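Local coordinates for protein involved in catabolism of external DNA (Legionella pneumophila subsp. pneumophila, PDB 2OO3) that probably methylates the N6 position of a specific adenine in 23S ribosomal RNA, taking the methyl group from S-adenosyl-L-methionine, at residues His20-Arg25 / Ser251-Val256; Thr24-Tyr29 / Leu193-Tyr198; Lys176-Ala181 / Glu207-Lys212. One frame throughout, in Å; residues are numbered along the deposited sequence.

How the contacts relate
The three contacts illustrate how a Rossmann-like methyltransferase covers both faces of its central sheet. Contacts 1 and 2 share helix 14-30 and lie in the core, with centres 9 Å apart: contact 2 seats that helix on strand 193-200, contact 1 joins it to helix 249-263. Contact 3 lies on the other face, farther from the centre of the chain, and pairs helices 174-188 and 203-216, which precede and follow strand 193-200; Val196 and Tyr198 of that strand touch it. Chemistry follows place. Contact 2 is wholly apolar, contact 1 adds a salt bridge to its buried aliphatic part, and contact 3 grades from an aromatic interior to an exposed lysine.

Contact 1 of 3, residues His20-Arg25 / Ser251-Val256; sequences HITLTR and SEIKLV
Ile21 and Val256 form the close-packed end of this helix pair, CG2 of Ile21 lying 3.8 Å from CG1 of Val256 as the two side chains pass alongside one another, pointing opposite ways. Beside them Ile253, with CG1 anti to its backbone N, sends CD1 across to within 3.7 Å of Thr22 OG1. That hydroxyl meets only carbon here, but its polar need is served within its own helix by the carbonyl of Ile18. The segment axes run nearly antiparallel (150°) and come no closer than 11.1 Å, so side-chain ends rather than backbones make the join. In the Rossmann-like fold of class I methyltransferases, this pair lies on one face of the central sheet: helix 14-30 precedes the first strand, and helix 249-263 leads into edge strand 270-275, whose Ile273 touches Ile253. The other end is polar and opens to solvent at Glu252, although Arg25 itself is buried. Arg25, bent along its chain, turns NE toward Glu252 OE1 in a 2.9 Å salt bridge. The bond is not straight, 137° at the hydrogen, and NE reaches the oxygen from above the carboxylate plane, 45° out of it. NH1 of Arg25 is claimed by Glu82, so two carboxylates share the guanidinium. A water weakly links Glu252 OE1 to the carbonyl of Arg25.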
loop_
_atom_site.group_PDB
_atom_site.type_symbol
_atom_site.label_atom_id
_atom_site.label_comp_id
_atom_site.label_asym_id
_atom_site.label_seq_id
_atom_site.Cartn_x
_atom_site.Cartn_y
_atom_site.Cartn_z
ATOM N N HIS A 20 2.352 2.433 2.944
ATOM C CA HIS A 20 1.487 2.314 4.118
ATOM C C HIS A 20 0.840 3.635 4.531
ATOM O O HIS A 20 -0.292 3.641 4.965
ATOM C CB HIS A 20 2.233 1.665 5.279
ATOM C CG HIS A 20 2.537 0.208 5.048
ATOM N ND1 HIS A 20 3.633 -0.420 5.601
ATOM C CD2 HIS A 20 1.871 -0.748 4.344
ATOM C CE1 HIS A 20 3.631 -1.697 5.257
ATOM N NE2 HIS A 20 2.580 -1.920 4.488
ATOM N N ILE A 21 1.542 4.755 4.363
ATOM C CA ILE A 21 0.913 6.039 4.629
ATOM C C ILE A 21 -0.213 6.238 3.631
ATOM O O ILE A 21 -1.309 6.695 4.022
ATOM C CB ILE A 21 1.918 7.223 4.522
ATOM C CG1 ILE A 21 3.009 7.038 5.581
ATOM C CG2 ILE A 21 1.176 8.572 4.683
ATOM C CD1 ILE A 21 4.202 8.020 5.440
ATOM N N THR A 22 0.061 5.907 2.355
ATOM C CA THR A 22 -0.970 5.943 1.295
ATOM C C THR A 22 -2.192 5.128 1.703
ATOM O O THR A 22 -3.312 5.624 1.658
ATOM C CB THR A 22 -0.421 5.464 -0.046
ATOM O OG1 THR A 22 0.614 6.385 -0.463
ATOM C CG2 THR A 22 -1.516 5.458 -1.113
ATOM N N LEU A 23 -1.976 3.879 2.101
ATOM C CA LEU A 23 -3.064 3.044 2.624
ATOM C C LEU A 23 -3.835 3.753 3.755
ATOM O O LEU A 23 -5.058 3.807 3.725
ATOM C CB LEU A 23 -2.491 1.702 3.122
ATOM C CG LEU A 23 -3.480 0.731 3.779
ATOM C CD1 LEU A 23 -4.680 0.375 2.869
ATOM C CD2 LEU A 23 -2.733 -0.562 4.223
ATOM N N THR A 24 -3.129 4.310 4.744
ATOM C CA THR A 24 -3.821 4.954 5.866
ATOM C C THR A 24 -4.720 6.108 5.420
ATOM O O THR A 24 -5.803 6.299 5.991
ATOM C CB THR A 24 -2.891 5.395 7.036
ATOM O OG1 THR A 24 -2.110 6.540 6.665
ATOM C CG2 THR A 24 -1.971 4.234 7.519
ATOM N N ARG A 25 -4.297 6.847 4.389
ATOM C CA ARG A 25 -5.063 8.024 3.924
ATOM C C ARG A 25 -6.296 7.520 3.183
ATOM O O ARG A 25 -7.402 8.075 3.332
ATOM C CB ARG A 25 -4.196 8.920 3.018
ATOM C CG ARG A 25 -2.936 9.457 3.731
ATOM C CD ARG A 25 -3.137 10.803 4.448
ATOM N NE ARG A 25 -4.465 11.093 4.995
ATOM C CZ ARG A 25 -4.792 11.048 6.289
ATOM N NH1 ARG A 25 -3.937 10.671 7.215
ATOM N NH2 ARG A 25 -6.008 11.356 6.659
ATOM N N SER A 251 -3.873 16.359 -3.192
ATOM C CA SER A 251 -3.175 17.374 -2.428
ATOM C C SER A 251 -2.650 16.869 -1.089
ATOM O O SER A 251 -1.567 17.298 -0.681
ATOM C CB SER A 251 -3.997 18.668 -2.262
ATOM O OG SER A 251 -5.229 18.377 -1.625
ATOM N N GLU A 252 -3.361 15.978 -0.401
ATOM C CA GLU A 252 -2.781 15.384 0.804
ATOM C C GLU A 252 -1.494 14.652 0.480
ATOM O O GLU A 252 -0.507 14.811 1.170
ATOM C CB GLU A 252 -3.710 14.356 1.469
ATOM C CG GLU A 252 -4.982 14.957 2.045
ATOM C CD GLU A 252 -5.696 14.014 2.985
ATOM O OE1 GLU A 252 -5.487 12.780 2.888
ATOM O OE2 GLU A 252 -6.484 14.514 3.808
ATOM N N ILE A 253 -1.515 13.816 -0.562
ATOM C CA ILE A 253 -0.375 12.948 -0.830
ATOM C C ILE A 253 0.878 13.745 -1.261
ATOM O O ILE A 253 1.994 13.327 -1.003
ATOM C CB ILE A 253 -0.731 11.861 -1.837
ATOM C CG1 ILE A 253 0.141 10.629 -1.592
ATOM C CG2 ILE A 253 -0.703 12.417 -3.275
ATOM C CD1 ILE A 253 -0.123 9.976 -0.215
ATOM N N LYS A 254 0.665 14.915 -1.859
ATOM C CA LYS A 254 1.742 15.854 -2.166
ATOM C C LYS A 254 2.472 16.329 -0.903
ATOM O O LYS A 254 3.700 16.384 -0.886
ATOM C CB LYS A 254 1.182 17.053 -2.944
ATOM C CG LYS A 254 2.255 18.026 -3.516
ATOM C CD LYS A 254 1.576 19.137 -4.339
ATOM C CE LYS A 254 2.563 20.204 -4.850
ATOM N NZ LYS A 254 3.215 20.824 -3.664
ATOM N N LEU A 255 1.714 16.685 0.136
ATOM C CA LEU A 255 2.313 17.057 1.423
ATOM C C LEU A 255 3.106 15.875 1.978
ATOM O O LEU A 255 4.222 16.045 2.474
ATOM C CB LEU A 255 1.273 17.515 2.466
ATOM C CG LEU A 255 1.878 17.929 3.849
ATOM C CD1 LEU A 255 3.070 18.892 3.765
ATOM C CD2 LEU A 255 0.831 18.496 4.835
ATOM N N VAL A 256 2.539 14.676 1.890
ATOM C CA VAL A 256 3.230 13.512 2.432
ATOM C C VAL A 256 4.569 13.329 1.688
ATOM O O VAL A 256 5.627 13.207 2.311
ATOM C CB VAL A 256 2.374 12.229 2.301
ATOM C CG1 VAL A 256 3.241 10.935 2.576
ATOM C CG2 VAL A 256 1.147 12.286 3.259
HETATM O O HOH W 1 -7.924 10.988 1.486
#

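Contact 2 of 3, residues Thr24-Tyr29 / Leu193-Tyr198; sequences TRLLAY and LYCVWY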
loop_
_atom_site.group_PDB
_atom_site.type_symbol
_atom_site.label_atom_id
_atom_site.label_comp_id
_atom_site.label_asym_id
_atom_site.label_seq_id
_atom_site.Cartn_x
_atom_site.Cartn_y
_atom_site.Cartn_z
ATOM N N THR A 24 -3.129 4.310 4.744
ATOM C CA THR A 24 -3.821 4.954 5.866
ATOM C C THR A 24 -4.720 6.108 5.420
ATOM O O THR A 24 -5.803 6.299 5.991
ATOM C CB THR A 24 -2.891 5.395 7.036
ATOM O OG1 THR A 24 -2.110 6.540 6.665
ATOM C CG2 THR A 24 -1.971 4.234 7.519
ATOM N N ARG A 25 -4.297 6.847 4.389
ATOM C CA ARG A 25 -5.063 8.024 3.924
ATOM C C ARG A 25 -6.296 7.520 3.183
ATOM O O ARG A 25 -7.402 8.075 3.332
ATOM C CB ARG A 25 -4.196 8.920 3.018
ATOM C CG ARG A 25 -2.936 9.457 3.731
ATOM C CD ARG A 25 -3.137 10.803 4.448
ATOM N NE ARG A 25 -4.465 11.093 4.995
ATOM C CZ ARG A 25 -4.792 11.048 6.289
ATOM N NH1 ARG A 25 -3.937 10.671 7.215
ATOM N NH2 ARG A 25 -6.008 11.356 6.659
ATOM N N LEU A 26 -6.134 6.417 2.440
ATOM C CA LEU A 26 -7.266 5.830 1.713
ATOM C C LEU A 26 -8.310 5.301 2.692
ATOM O O LEU A 26 -9.499 5.529 2.500
ATOM C CB LEU A 26 -6.801 4.720 0.746
ATOM C CG LEU A 26 -5.899 5.244 -0.401
ATOM C CD1 LEU A 26 -5.401 4.059 -1.190
ATOM C CD2 LEU A 26 -6.691 6.237 -1.329
ATOM N N LEU A 27 -7.852 4.628 3.746
ATOM C CA LEU A 27 -8.736 4.068 4.783
ATOM C C LEU A 27 -9.467 5.164 5.556
ATOM O O LEU A 27 -10.676 5.075 5.766
ATOM C CB LEU A 27 -7.953 3.178 5.746
ATOM C CG LEU A 27 -7.444 1.847 5.126
ATOM C CD1 LEU A 27 -6.481 1.226 6.108
ATOM C CD2 LEU A 27 -8.551 0.877 4.798
ATOM N N ALA A 28 -8.727 6.216 5.919
ATOM C CA ALA A 28 -9.279 7.390 6.586
ATOM C C ALA A 28 -10.380 8.036 5.760
ATOM O O ALA A 28 -11.377 8.499 6.332
ATOM C CB ALA A 28 -8.190 8.414 6.902
ATOM N N TYR A 29 -10.229 8.062 4.431
ATOM C CA TYR A 29 -11.264 8.693 3.595
ATOM C C TYR A 29 -12.496 7.836 3.501
ATOM O O TYR A 29 -13.635 8.317 3.685
ATOM C CB TYR A 29 -10.780 8.910 2.171
ATOM C CG TYR A 29 -11.857 9.510 1.273
ATOM C CD1 TYR A 29 -12.143 10.878 1.327
ATOM C CD2 TYR A 29 -12.582 8.713 0.361
ATOM C CE1 TYR A 29 -13.110 11.451 0.488
ATOM C CE2 TYR A 29 -13.554 9.269 -0.483
ATOM C CZ TYR A 29 -13.796 10.645 -0.423
ATOM O OH TYR A 29 -14.754 11.236 -1.250
ATOM N N LEU A 193 -12.194 1.243 -5.448
ATOM C CA LEU A 193 -10.959 2.027 -5.289
ATOM C C LEU A 193 -9.829 1.011 -5.382
ATOM O O LEU A 193 -9.727 0.133 -4.515
ATOM C CB LEU A 193 -10.950 2.752 -3.939
ATOM C CG LEU A 193 -10.002 3.968 -3.823
ATOM C CD1 LEU A 193 -10.201 4.689 -2.504
ATOM C CD2 LEU A 193 -8.547 3.582 -3.990
ATOM N N TYR A 194 -9.060 1.065 -6.468
ATOM C CA TYR A 194 -7.929 0.160 -6.699
ATOM C C TYR A 194 -6.597 0.886 -6.412
ATOM O O TYR A 194 -6.375 1.992 -6.894
ATOM C CB TYR A 194 -7.940 -0.351 -8.157
ATOM C CG TYR A 194 -9.195 -1.161 -8.493
ATOM C CD1 TYR A 194 -9.215 -2.552 -8.356
ATOM C CD2 TYR A 194 -10.374 -0.531 -8.924
ATOM C CE1 TYR A 194 -10.366 -3.297 -8.652
ATOM C CE2 TYR A 194 -11.550 -1.295 -9.227
ATOM C CZ TYR A 194 -11.521 -2.664 -9.081
ATOM O OH TYR A 194 -12.658 -3.413 -9.364
ATOM N N CYS A 195 -5.739 0.274 -5.606
ATOM C CA CYS A 195 -4.450 0.853 -5.289
ATOM C C CYS A 195 -3.378 -0.212 -5.495
ATOM O O CYS A 195 -3.323 -1.203 -4.768
ATOM C CB CYS A 195 -4.420 1.319 -3.840
ATOM S SG CYS A 195 -2.873 2.090 -3.379
ATOM N N VAL A 196 -2.510 -0.010 -6.476
ATOM C CA VAL A 196 -1.441 -0.995 -6.728
ATOM C C VAL A 196 -0.070 -0.320 -6.561
ATOM O O VAL A 196 0.167 0.768 -7.109
ATOM C CB VAL A 196 -1.597 -1.673 -8.117
ATOM C CG1 VAL A 196 -1.612 -0.646 -9.242
ATOM C CG2 VAL A 196 -0.513 -2.766 -8.369
ATOM N N TRP A 197 0.783 -0.956 -5.758
ATOM C CA TRP A 197 2.164 -0.536 -5.552
ATOM C C TRP A 197 3.019 -1.139 -6.673
ATOM O O TRP A 197 2.808 -2.309 -7.074
ATOM C CB TRP A 197 2.663 -1.045 -4.175
ATOM C CG TRP A 197 4.113 -0.686 -3.926
ATOM C CD1 TRP A 197 4.608 0.536 -3.485
ATOM C CD2 TRP A 197 5.249 -1.513 -4.200
ATOM N NE1 TRP A 197 5.988 0.490 -3.455
ATOM C CE2 TRP A 197 6.406 -0.755 -3.879
ATOM C CE3 TRP A 197 5.403 -2.812 -4.716
ATOM C CZ2 TRP A 197 7.697 -1.259 -4.051
ATOM C CZ3 TRP A 197 6.685 -3.333 -4.845
ATOM C CH2 TRP A 197 7.820 -2.562 -4.498
ATOM N N TYR A 198 4.041 -0.396 -7.116
ATOM C CA TYR A 198 5.011 -0.931 -8.078
ATOM C C TYR A 198 6.402 -0.364 -7.799
ATOM O O TYR A 198 6.518 0.762 -7.274
ATOM C CB TYR A 198 4.569 -0.595 -9.508
ATOM C CG TYR A 198 4.470 0.888 -9.798
ATOM C CD1 TYR A 198 5.564 1.598 -10.286
ATOM C CD2 TYR A 198 3.263 1.583 -9.600
ATOM C CE1 TYR A 198 5.470 2.978 -10.568
ATOM C CE2 TYR A 198 3.155 2.926 -9.880
ATOM C CZ TYR A 198 4.259 3.621 -10.356
ATOM O OH TYR A 198 4.128 4.959 -10.618
#
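Leu26 reaches strand 193-198 with both of its methyl groups, one for each of two residues on the same side of that strand. The aliphatic part is the pairing with Leu193: CD2 of Leu26 comes to 4.0 Å from Leu193 CD1 and stands slightly farther, at 4.2 Å, from Leu193 CD2, so that a single methyl sits against both branches of the facing leucine. The second kind of contact involves sulfur. CD1 of Leu26 lies 3.9 Å from Cys195 SG and as close to Cys195 CB, resting along the whole short side chain. In Cys195 the SG is anti to the backbone N (chi1 -178°), which carries the sulfur toward the C-terminal end of the strand, so that SG and CB lie equally near the leucine methyl. This is helix-on-sheet packing of the Rossmann-like methyltransferase fold: helix 14-30 covers one face of strand 193-200, while Tyr194, whose CB points away from the helix, packs with helix 174-188 on the other. Hydrogen bonding plays no part across the interface; the strand spends its backbone groups on its sheet neighbours, Leu193 and Cys195 pairing with Ile163 in parallel strand 161-165, and Tyr194 with Ile243 in an antiparallel one. Further apolar cover comes from Pro246, which touches Leu26, and from Ile242, which touches both Leu193 and Cys195.

Contact 3 of 3, residues Lys176-Ala181 / Glu207-Lys212; sequences KEIPYA and EQFLRK
Pro179 has more of its surface covered by this contact than any other residue, its ring set against both Phe209 and Lys212 of the neighbouring helix. CG of the proline lies 3.5 Å from Phe209 CD1 and 3.7 Å from CE1, and its CD is also close to the same two ring atoms; the two side chains run roughly perpendicular to each other. Having no N-H to give, the proline breaks the backbone bonding to the preceding turn, and helix 174-188 is kinked there. The backbones come near at this point, with the CA atoms of Pro179 and Lys212 only 6.0 Å apart. Phe209 is the second main contributor. With CG anti to its backbone N (chi1 169°), the ring swings from the flank of its own helix into the gap between the two helices. Ile178 CG2 meets the ring at its edge, in the ring plane, 3.9 Å from Phe209 CE1. The same phenyl group also packs on Val196 and meets the ring of Tyr198, both on strand 193-200 beneath, so it fills the corner between two helices and the sheet. Lys212 closes the outer side with its aliphatic root: CB sits 3.5 Å from Pro179 CB, a tight approach, after which the bent chain leads the ammonium away to a long, weak ion pair with Glu215. Ile178, on the inner side, lies near His43, a predicted S-adenosyl-L-methionine ligand. The segments run almost parallel, 9° apart, as expected of successive beta-alpha-beta crossovers: helix 174-188 leads into strand 193-200, helix 203-216 follows it, and the two lie side by side on one face of the sheet, as in the Rossmann-like fold of class I methyltransferases.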
loop_
_atom_site.group_PDB
_atom_site.type_symbol
_atom_site.label_atom_id
_atom_site.label_comp_id
_atom_site.label_asym_id
_atom_site.label_seq_id
_atom_site.Cartn_x
_atom_site.Cartn_y
_atom_site.Cartn_z
ATOM N N LYS A 176 3.017 -7.603 -16.314
ATOM C CA LYS A 176 1.857 -7.709 -17.218
ATOM C C LYS A 176 0.673 -8.455 -16.615
ATOM O O LYS A 176 -0.477 -8.124 -16.937
ATOM C CB LYS A 176 2.230 -8.288 -18.590
ATOM C CG LYS A 176 2.883 -9.589 -18.568
ATOM C CD LYS A 176 2.792 -10.232 -19.961
ATOM C CE LYS A 176 3.092 -11.734 -19.875
ATOM N NZ LYS A 176 4.570 -11.930 -19.846
ATOM N N GLU A 177 0.932 -9.432 -15.734
ATOM C CA GLU A 177 -0.180 -10.132 -15.060
ATOM C C GLU A 177 -1.054 -9.169 -14.242
ATOM O O GLU A 177 -2.271 -9.251 -14.242
ATOM C CB GLU A 177 0.357 -11.208 -14.140
ATOM C CG GLU A 177 0.968 -12.377 -14.898
ATOM C CD GLU A 177 1.754 -13.325 -14.022
ATOM O OE1 GLU A 177 1.891 -13.058 -12.806
ATOM O OE2 GLU A 177 2.231 -14.355 -14.556
ATOM N N ILE A 178 -0.397 -8.268 -13.522
ATOM C CA ILE A 178 -1.081 -7.395 -12.573
ATOM C C ILE A 178 -2.044 -6.437 -13.260
ATOM O O ILE A 178 -3.218 -6.432 -12.909
ATOM C CB ILE A 178 -0.062 -6.675 -11.615
ATOM C CG1 ILE A 178 0.549 -7.714 -10.663
ATOM C CG2 ILE A 178 -0.712 -5.521 -10.871
ATOM C CD1 ILE A 178 -0.448 -8.446 -9.748
ATOM N N PRO A 179 -1.580 -5.647 -14.252
ATOM C CA PRO A 179 -2.570 -4.782 -14.895
ATOM C C PRO A 179 -3.672 -5.553 -15.613
ATOM O O PRO A 179 -4.772 -5.044 -15.714
ATOM C CB PRO A 179 -1.749 -4.010 -15.923
ATOM C CG PRO A 179 -0.331 -4.006 -15.344
ATOM C CD PRO A 179 -0.232 -5.418 -14.791
ATOM N N TYR A 180 -3.352 -6.739 -16.133
ATOM C CA TYR A 180 -4.350 -7.604 -16.763
ATOM C C TYR A 180 -5.457 -7.956 -15.750
ATOM O O TYR A 180 -6.631 -7.794 -16.041
ATOM C CB TYR A 180 -3.717 -8.892 -17.283
ATOM C CG TYR A 180 -4.674 -9.765 -18.091
ATOM C CD1 TYR A 180 -4.980 -9.441 -19.397
ATOM C CD2 TYR A 180 -5.264 -10.902 -17.537
ATOM C CE1 TYR A 180 -5.838 -10.221 -20.154
ATOM C CE2 TYR A 180 -6.140 -11.704 -18.296
ATOM C CZ TYR A 180 -6.410 -11.348 -19.610
ATOM O OH TYR A 180 -7.276 -12.106 -20.410
ATOM N N ALA A 181 -5.060 -8.424 -14.571
ATOM C CA ALA A 181 -6.009 -8.751 -13.520
ATOM C C ALA A 181 -6.831 -7.527 -13.049
ATOM O O ALA A 181 -8.046 -7.634 -12.830
ATOM C CB ALA A 181 -5.285 -9.393 -12.339
ATOM N N GLU A 207 7.641 1.240 -17.205
ATOM C CA GLU A 207 6.910 2.010 -18.203
ATOM C C GLU A 207 5.889 1.146 -18.966
ATOM O O GLU A 207 4.820 1.642 -19.359
ATOM C CB GLU A 207 7.866 2.702 -19.189
ATOM C CG GLU A 207 8.654 3.910 -18.607
ATOM C CD GLU A 207 7.728 5.044 -18.113
ATOM O OE1 GLU A 207 6.630 5.222 -18.662
ATOM O OE2 GLU A 207 8.069 5.741 -17.149
ATOM N N GLN A 208 6.218 -0.133 -19.190
ATOM C CA GLN A 208 5.272 -1.043 -19.854
ATOM C C GLN A 208 4.076 -1.369 -18.957
ATOM O O GLN A 208 2.924 -1.458 -19.418
ATOM C CB GLN A 208 5.970 -2.317 -20.316
ATOM C CG GLN A 208 6.922 -2.063 -21.538
ATOM C CD GLN A 208 7.867 -3.226 -21.756
ATOM O OE1 GLN A 208 7.472 -4.240 -22.323
ATOM N NE2 GLN A 208 9.121 -3.092 -21.288
ATOM N N PHE A 209 4.368 -1.556 -17.680
ATOM C CA PHE A 209 3.340 -1.720 -16.636
ATOM C C PHE A 209 2.435 -0.480 -16.622
ATOM O O PHE A 209 1.201 -0.589 -16.709
ATOM C CB PHE A 209 4.056 -1.916 -15.282
ATOM C CG PHE A 209 3.146 -1.842 -14.061
ATOM C CD1 PHE A 209 2.487 -2.977 -13.597
ATOM C CD2 PHE A 209 2.982 -0.635 -13.367
ATOM C CE1 PHE A 209 1.651 -2.914 -12.442
ATOM C CE2 PHE A 209 2.135 -0.561 -12.230
ATOM C CZ PHE A 209 1.481 -1.699 -11.775
ATOM N N LEU A 210 3.045 0.703 -16.544
ATOM C CA LEU A 210 2.268 1.940 -16.471
ATOM C C LEU A 210 1.378 2.192 -17.729
ATOM O O LEU A 210 0.272 2.727 -17.607
ATOM C CB LEU A 210 3.196 3.140 -16.214
ATOM C CG LEU A 210 3.867 3.235 -14.836
ATOM C CD1 LEU A 210 4.813 4.412 -14.811
ATOM C CD2 LEU A 210 2.804 3.350 -13.711
ATOM N N ARG A 211 1.830 1.773 -18.915
ATOM C CA ARG A 211 1.022 1.957 -20.131
ATOM C C ARG A 211 -0.245 1.107 -20.044
ATOM O O ARG A 211 -1.346 1.573 -20.400
ATOM C CB ARG A 211 1.818 1.625 -21.406
ATOM C CG ARG A 211 0.999 1.794 -22.743
ATOM C CD ARG A 211 1.890 1.585 -23.993
ATOM N NE ARG A 211 2.928 2.615 -24.139
ATOM C CZ ARG A 211 2.725 3.840 -24.635
ATOM N NH1 ARG A 211 1.519 4.212 -25.052
ATOM N NH2 ARG A 211 3.731 4.702 -24.705
ATOM N N LYS A 212 -0.109 -0.118 -19.544
ATOM C CA LYS A 212 -1.279 -0.975 -19.315
ATOM C C LYS A 212 -2.203 -0.410 -18.232
ATOM O O LYS A 212 -3.406 -0.417 -18.414
ATOM C CB LYS A 212 -0.885 -2.418 -18.945
ATOM C CG LYS A 212 -0.058 -3.122 -19.989
ATOM C CD LYS A 212 -0.561 -2.829 -21.403
ATOM C CE LYS A 212 -1.546 -3.866 -21.883
ATOM N NZ LYS A 212 -1.784 -3.708 -23.349
#